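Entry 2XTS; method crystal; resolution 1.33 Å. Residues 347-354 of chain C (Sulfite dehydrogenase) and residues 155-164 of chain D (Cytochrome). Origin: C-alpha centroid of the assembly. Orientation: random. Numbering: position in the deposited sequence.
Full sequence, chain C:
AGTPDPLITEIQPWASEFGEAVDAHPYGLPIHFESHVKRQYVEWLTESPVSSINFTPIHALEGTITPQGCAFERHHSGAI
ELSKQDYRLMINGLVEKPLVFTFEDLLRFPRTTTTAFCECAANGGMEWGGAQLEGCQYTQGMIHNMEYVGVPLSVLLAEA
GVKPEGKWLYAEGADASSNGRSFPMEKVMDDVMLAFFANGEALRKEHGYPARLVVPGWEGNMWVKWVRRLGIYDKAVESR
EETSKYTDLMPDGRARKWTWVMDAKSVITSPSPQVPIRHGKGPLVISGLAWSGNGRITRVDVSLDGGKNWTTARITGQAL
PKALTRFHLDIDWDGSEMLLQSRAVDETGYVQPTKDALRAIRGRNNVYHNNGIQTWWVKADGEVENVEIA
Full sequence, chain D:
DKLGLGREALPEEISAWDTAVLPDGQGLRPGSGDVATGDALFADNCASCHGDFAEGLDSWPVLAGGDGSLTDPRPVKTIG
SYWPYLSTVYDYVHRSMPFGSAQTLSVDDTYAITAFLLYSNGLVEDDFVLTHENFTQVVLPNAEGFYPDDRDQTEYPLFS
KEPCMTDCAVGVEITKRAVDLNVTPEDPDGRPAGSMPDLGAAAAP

Chain C 347-354: ETGYVQPT
Chain D 155-164: EYPLFSKEPC

Residues 347-354 of sulfite dehydrogenase (chain C), an irregular segment, pack against a short helical turn and the loop that follows it in the cytochrome (chain D), burying 417 Å² in all. The register is set by Tyr C350 beside Ser D160 (CA to CA 4.1 Å) and Val C351 beside Phe D159 (CA to CA 5.5 Å), so the nearest pairs run in opposite sequence order. Chain C turns at Gly C349 (phi/psi 95/-7), where a side chain would be jammed against the preceding carbonyl, then extends through Tyr C350 (-62/131), Val C351 (-113/127) and Gln C352 (-50/127) to Pro C353 (-84/161). Within chain C, Tyr C350 N donates to Thr C348 OG1 (3.3 Å, 157° at the hydrogen), with Thr C348 chi1 in p.

Glu D155 (-129/-45; chi1 m, chi2 t) is the N-cap residue of helix 156-159. Glu D155 OE1 accepts from a water O at 2.7 Å, and that water O accepts from Tyr C350 OH at 2.6 Å, so a single water links carboxylate and phenol. From Tyr D156 to Leu D158 phi is near -63 and psi near -43. Tyr D156 (chi1 m, chi2 -10°) starts sideways, but its ring reaches chain C: Tyr D156 CD1 lies 3.5 Å from Tyr C350 CE2, with the rings oblique, centroids 5.5 Å apart and planes at 89°. The CA-to-CB bond of Pro D157 points away, and Leu D158 (chi1 t, chi2 p) is out of reach.

Phe D159 (-83/-7; chi1 m, chi2 -23°) is the hub. Phe D159 N closes the helical turn on Glu D155 O (2.9 Å), while Phe D159 O accepts from Val C351 N (2.9 Å, 155° at the hydrogen), the one direct hydrogen bond across the stretches. Phe D159 CB sits over a face of the Tyr C350 ring (chi1 t, chi2 -80°), 4.2 Å from the centroid, a CH-pi contact. Pro C353 CB (pucker C-gamma endo) lies over a face of the Phe D159 ring, 3.7 Å from the centroid and only 7° off the normal.

Ser D160 (-99/9; chi1 m) leaves helical geometry. Ser D160 OG donates back to Tyr D156 O (2.7 Å) and lies 3.5 Å from Tyr C350 CA. Ser D160 CA approaches Gly C349 O at 3.4 Å in a CA-H...O contact. From Lys D161 (-70/154) through Glu D162 (-56/124) the chain is extended; their CA-to-CB bonds point away, but that of Pro D163 (-87/162, C-gamma endo) points toward chain C, and Pro D163 CG lies 3.9 Å from Val C351 CG2 (chi1 t), an apolar contact. Cys D164 (chi1 t) lies beyond reach, bonded covalently elsewhere in the structure.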

ATOM      1  N   GLU C 347     -25.485   2.329  -1.641  1.00 10.28           N
ATOM      2  CA  GLU C 347     -26.334   1.916  -2.756  1.00 11.01           C
ATOM      3  C   GLU C 347     -27.662   1.331  -2.361  1.00 11.27           C
ATOM      4  O   GLU C 347     -28.538   1.210  -3.200  1.00 12.58           O
ATOM      5  CB  GLU C 347     -25.586   0.914  -3.630  1.00 12.06           C
ATOM      6  CG  GLU C 347     -25.301  -0.435  -2.978  1.00 13.31           C
ATOM      7  CD  GLU C 347     -24.572  -1.348  -3.937  1.00 15.92           C
ATOM      8  OE1 GLU C 347     -23.358  -1.508  -3.800  1.00 13.40           O
ATOM      9  OE2 GLU C 347     -25.201  -1.855  -4.879  1.00 21.71           O
ATOM     10  N   THR C 348     -27.830   0.970  -1.096  1.00 10.76           N
ATOM     11  CA  THR C 348     -29.131   0.504  -0.618  1.00 10.93           C
ATOM     12  C   THR C 348     -30.072   1.665  -0.340  1.00 11.15           C
ATOM     13  O   THR C 348     -31.241   1.447  -0.074  1.00 12.26           O
ATOM     14  CB  THR C 348     -29.022  -0.308   0.692  1.00 10.81           C
ATOM     15  OG1 THR C 348     -28.672   0.553   1.786  1.00 11.33           O
ATOM     16  CG2 THR C 348     -28.026  -1.457   0.547  1.00 13.19           C
ATOM     17  N   GLY C 349     -29.569   2.892  -0.361  1.00 10.32           N
ATOM     18  CA  GLY C 349     -30.354   4.076   0.007  1.00 10.29           C
ATOM     19  C   GLY C 349     -30.191   4.512   1.454  1.00 10.03           C
ATOM     20  O   GLY C 349     -30.658   5.568   1.861  1.00 10.95           O
ATOM     21  N   TYR C 350     -29.484   3.702   2.233  1.00  9.37           N
ATOM     22  CA  TYR C 350     -29.187   4.019   3.628  1.00  9.25           C
ATOM     23  C   TYR C 350     -28.359   5.300   3.726  1.00  8.91           C
ATOM     24  O   TYR C 350     -27.331   5.441   3.044  1.00  9.66           O
ATOM     25  CB  TYR C 350     -28.417   2.852   4.259  1.00  8.93           C
ATOM     26  CG  TYR C 350     -28.077   2.977   5.717  1.00  7.44           C
ATOM     27  CD1 TYR C 350     -27.001   3.737   6.141  1.00  8.19           C
ATOM     28  CD2 TYR C 350     -28.804   2.292   6.663  1.00  9.55           C
ATOM     29  CE1 TYR C 350     -26.654   3.827   7.476  1.00  7.56           C
ATOM     30  CE2 TYR C 350     -28.470   2.363   8.001  1.00  9.09           C
ATOM     31  CZ  TYR C 350     -27.391   3.133   8.411  1.00  8.31           C
ATOM     32  OH  TYR C 350     -27.050   3.236   9.749  1.00  7.79           O
ATOM     33  N   VAL C 351     -28.802   6.197   4.601  1.00  8.42           N
ATOM     34  CA  VAL C 351     -28.140   7.452   4.883  1.00  8.38           C
ATOM     35  C   VAL C 351     -27.610   7.400   6.311  1.00  7.74           C
ATOM     36  O   VAL C 351     -28.357   7.172   7.246  1.00  9.00           O
ATOM     37  CB  VAL C 351     -29.109   8.645   4.724  1.00  8.48           C
ATOM     38  CG1 VAL C 351     -28.370   9.948   4.978  1.00 11.47           C
ATOM     39  CG2 VAL C 351     -29.776   8.622   3.352  1.00 10.17           C
ATOM     40  N   GLN C 352     -26.327   7.672   6.468  1.00  7.88           N
ATOM     41  CA  GLN C 352     -25.700   7.679   7.772  1.00  7.54           C
ATOM     42  C   GLN C 352     -26.503   8.532   8.752  1.00  7.54           C
ATOM     43  O   GLN C 352     -26.738   9.728   8.484  1.00  8.42           O
ATOM     44  CB  GLN C 352     -24.287   8.233   7.620  1.00  7.91           C
ATOM     45  CG  GLN C 352     -23.453   8.157   8.870  1.00  7.96           C
ATOM     46  CD  GLN C 352     -22.134   8.863   8.733  1.00  8.32           C
ATOM     47  OE1 GLN C 352     -21.807   9.395   7.676  1.00  7.62           O
ATOM     48  NE2 GLN C 352     -21.361   8.888   9.814  1.00  7.99           N
ATOM     49  N   PRO C 353     -26.854   7.951   9.905  1.00  7.55           N
ATOM     50  CA  PRO C 353     -27.656   8.665  10.903  1.00  8.08           C
ATOM     51  C   PRO C 353     -26.834   9.551  11.825  1.00  8.64           C
ATOM     52  O   PRO C 353     -25.645   9.344  11.993  1.00  8.81           O
ATOM     53  CB  PRO C 353     -28.270   7.501  11.677  1.00  8.26           C
ATOM     54  CG  PRO C 353     -27.183   6.447  11.686  1.00  7.72           C
ATOM     55  CD  PRO C 353     -26.640   6.536  10.278  1.00  8.07           C
ATOM     56  N   THR C 354     -27.488  10.494  12.479  1.00  8.94           N
ATOM     57  CA  THR C 354     -26.870  11.220  13.576  1.00  9.01           C
ATOM     58  C   THR C 354     -26.707  10.305  14.810  1.00  8.53           C
ATOM     59  O   THR C 354     -27.373   9.268  14.948  1.00  8.64           O
ATOM     60  CB  THR C 354     -27.721  12.421  13.996  1.00  9.36           C
ATOM     61  OG1 THR C 354     -28.986  11.957  14.479  1.00 11.33           O
ATOM     62  CG2 THR C 354     -27.884  13.403  12.839  1.00 11.35           C
TER
ATOM     63  N   GLU D 155     -34.029  -0.136  11.826  1.00 10.31           N
ATOM     64  CA  GLU D 155     -33.187   1.007  11.498  1.00  9.64           C
ATOM     65  C   GLU D 155     -33.116   1.292  10.009  1.00  9.89           C
ATOM     66  O   GLU D 155     -33.250   2.445   9.588  1.00 10.72           O
ATOM     67  CB  GLU D 155     -31.773   0.778  12.053  1.00  9.78           C
ATOM     68  CG  GLU D 155     -31.755   0.703  13.573  1.00 10.49           C
ATOM     69  CD  GLU D 155     -30.364   0.654  14.189  1.00 10.39           C
ATOM     70  OE1 GLU D 155     -29.377   0.973  13.489  1.00 10.56           O
ATOM     71  OE2 GLU D 155     -30.298   0.301  15.393  1.00 10.19           O
ATOM     72  N   TYR D 156     -32.932   0.262   9.189  1.00 10.26           N
ATOM     73  CA  TYR D 156     -32.687   0.518   7.774  1.00 10.51           C
ATOM     74  C   TYR D 156     -33.877   1.242   7.104  1.00 11.01           C
ATOM     75  O   TYR D 156     -33.657   2.185   6.365  1.00 11.13           O
ATOM     76  CB  TYR D 156     -32.291  -0.760   7.045  1.00 10.63           C
ATOM     77  CG  TYR D 156     -30.967  -1.400   7.479  1.00 10.56           C
ATOM     78  CD1 TYR D 156     -30.081  -0.755   8.329  1.00  9.40           C
ATOM     79  CD2 TYR D 156     -30.603  -2.650   6.995  1.00 12.14           C
ATOM     80  CE1 TYR D 156     -28.862  -1.357   8.696  1.00 10.28           C
ATOM     81  CE2 TYR D 156     -29.414  -3.255   7.369  1.00 12.19           C
ATOM     82  CZ  TYR D 156     -28.548  -2.590   8.205  1.00 10.59           C
ATOM     83  OH  TYR D 156     -27.374  -3.200   8.573  1.00 11.87           O
ATOM     84  N   PRO D 157     -35.132   0.850   7.408  1.00 11.77           N
ATOM     85  CA  PRO D 157     -36.206   1.614   6.742  1.00 12.20           C
ATOM     86  C   PRO D 157     -36.215   3.096   7.125  1.00 12.23           C
ATOM     87  O   PRO D 157     -36.330   3.972   6.255  1.00 14.32           O
ATOM     88  CB  PRO D 157     -37.467   0.879   7.198  1.00 13.47           C
ATOM     89  CG  PRO D 157     -36.993  -0.535   7.509  1.00 13.76           C
ATOM     90  CD  PRO D 157     -35.655  -0.311   8.163  1.00 12.76           C
ATOM     91  N   LEU D 158     -36.020   3.392   8.400  1.00 11.62           N
ATOM     92  CA  LEU D 158     -35.988   4.764   8.864  1.00 11.66           C
ATOM     93  C   LEU D 158     -34.831   5.565   8.275  1.00 11.28           C
ATOM     94  O   LEU D 158     -34.994   6.715   7.856  1.00 12.98           O
ATOM     95  CB  LEU D 158     -35.901   4.795  10.386  1.00 13.31           C
ATOM     96  CG  LEU D 158     -35.997   6.161  11.058  1.00 16.26           C
ATOM     97  CD1 LEU D 158     -37.266   6.922  10.645  1.00 19.97           C
ATOM     98  CD2 LEU D 158     -35.922   5.977  12.578  1.00 19.56           C
ATOM     99  N   PHE D 159     -33.639   4.957   8.245  1.00 10.32           N
ATOM    100  CA  PHE D 159     -32.433   5.658   7.823  1.00 10.10           C
ATOM    101  C   PHE D 159     -32.290   5.693   6.307  1.00 10.24           C
ATOM    102  O   PHE D 159     -31.417   6.367   5.791  1.00 11.15           O
ATOM    103  CB  PHE D 159     -31.179   5.028   8.475  1.00 10.36           C
ATOM    104  CG  PHE D 159     -31.170   5.084   9.996  1.00 10.38           C
ATOM    105  CD1 PHE D 159     -31.913   6.024  10.703  1.00 11.24           C
ATOM    106  CD2 PHE D 159     -30.336   4.248  10.716  1.00 10.51           C
ATOM    107  CE1 PHE D 159     -31.886   6.053  12.078  1.00 12.12           C
ATOM    108  CE2 PHE D 159     -30.293   4.300  12.105  1.00 11.64           C
ATOM    109  CZ  PHE D 159     -31.081   5.190  12.776  1.00 11.58           C
ATOM    110  N   SER D 160     -33.165   4.991   5.590  1.00 11.47           N
ATOM    111  CA  SER D 160     -33.171   5.039   4.123  1.00 12.37           C
ATOM    112  C   SER D 160     -34.230   5.992   3.568  1.00 13.18           C
ATOM    113  O   SER D 160     -34.448   6.016   2.357  1.00 15.06           O
ATOM    114  CB  SER D 160     -33.364   3.650   3.542  1.00 12.24           C
ATOM    115  OG  SER D 160     -32.388   2.775   4.044  1.00 13.69           O
ATOM    116  N   LYS D 161     -34.865   6.775   4.441  1.00 14.63           N
ATOM    117  CA  LYS D 161     -35.785   7.824   3.982  1.00 16.17           C
ATOM    118  C   LYS D 161     -34.973   8.944   3.316  1.00 16.72           C
ATOM    119  O   LYS D 161     -33.782   9.142   3.606  1.00 17.52           O
ATOM    120  CB  LYS D 161     -36.648   8.356   5.143  1.00 17.36           C
ATOM    121  CG  LYS D 161     -37.640   7.350   5.686  1.00 20.11           C
ATOM    122  CD  LYS D 161     -38.543   6.783   4.602  1.00 24.65           C
ATOM    123  CE  LYS D 161     -39.800   6.145   5.179  1.00 26.35           C
ATOM    124  NZ  LYS D 161     -39.567   5.500   6.504  1.00 28.86           N
ATOM    125  N   GLU D 162     -35.608   9.676   2.407  1.00 17.40           N
ATOM    126  CA  GLU D 162     -34.974  10.803   1.759  1.00 17.73           C
ATOM    127  C   GLU D 162     -34.472  11.799   2.802  1.00 17.33           C
ATOM    128  O   GLU D 162     -35.258  12.248   3.650  1.00 18.96           O
ATOM    129  CB  GLU D 162     -35.966  11.495   0.816  1.00 18.81           C
ATOM    130  CG  GLU D 162     -36.003  10.903  -0.565  1.00 21.98           C
ATOM    131  CD  GLU D 162     -34.729  11.164  -1.337  1.00 23.86           C
ATOM    132  OE1 GLU D 162     -34.136  12.243  -1.153  1.00 26.69           O
ATOM    133  OE2 GLU D 162     -34.329  10.294  -2.138  1.00 29.34           O
ATOM    134  N   PRO D 163     -33.166  12.131   2.780  1.00 16.67           N
ATOM    135  CA  PRO D 163     -32.675  13.031   3.810  1.00 16.32           C
ATOM    136  C   PRO D 163     -32.836  14.488   3.445  1.00 16.54           C
ATOM    137  O   PRO D 163     -32.953  14.824   2.262  1.00 18.72           O
ATOM    138  CB  PRO D 163     -31.194  12.671   3.901  1.00 15.87           C
ATOM    139  CG  PRO D 163     -30.842  12.285   2.508  1.00 16.56           C
ATOM    140  CD  PRO D 163     -32.077  11.679   1.893  1.00 16.72           C
ATOM    141  N   CYS D 164     -32.766  15.341   4.461  1.00 16.16           N
ATOM    142  CA  CYS D 164     -32.874  16.794   4.263  1.00 15.78           C
ATOM    143  C   CYS D 164     -31.547  17.370   3.736  1.00 15.31           C
ATOM    144  O   CYS D 164     -30.482  16.937   4.171  1.00 15.64           O
ATOM    145  CB  CYS D 164     -33.280  17.453   5.578  1.00 16.57           C
ATOM    146  SG  CYS D 164     -33.352  19.274   5.568  0.75 18.88           S
TER
HETATM  147  O   HOH W   1     -28.255   1.267  11.038  1.00  9.44           O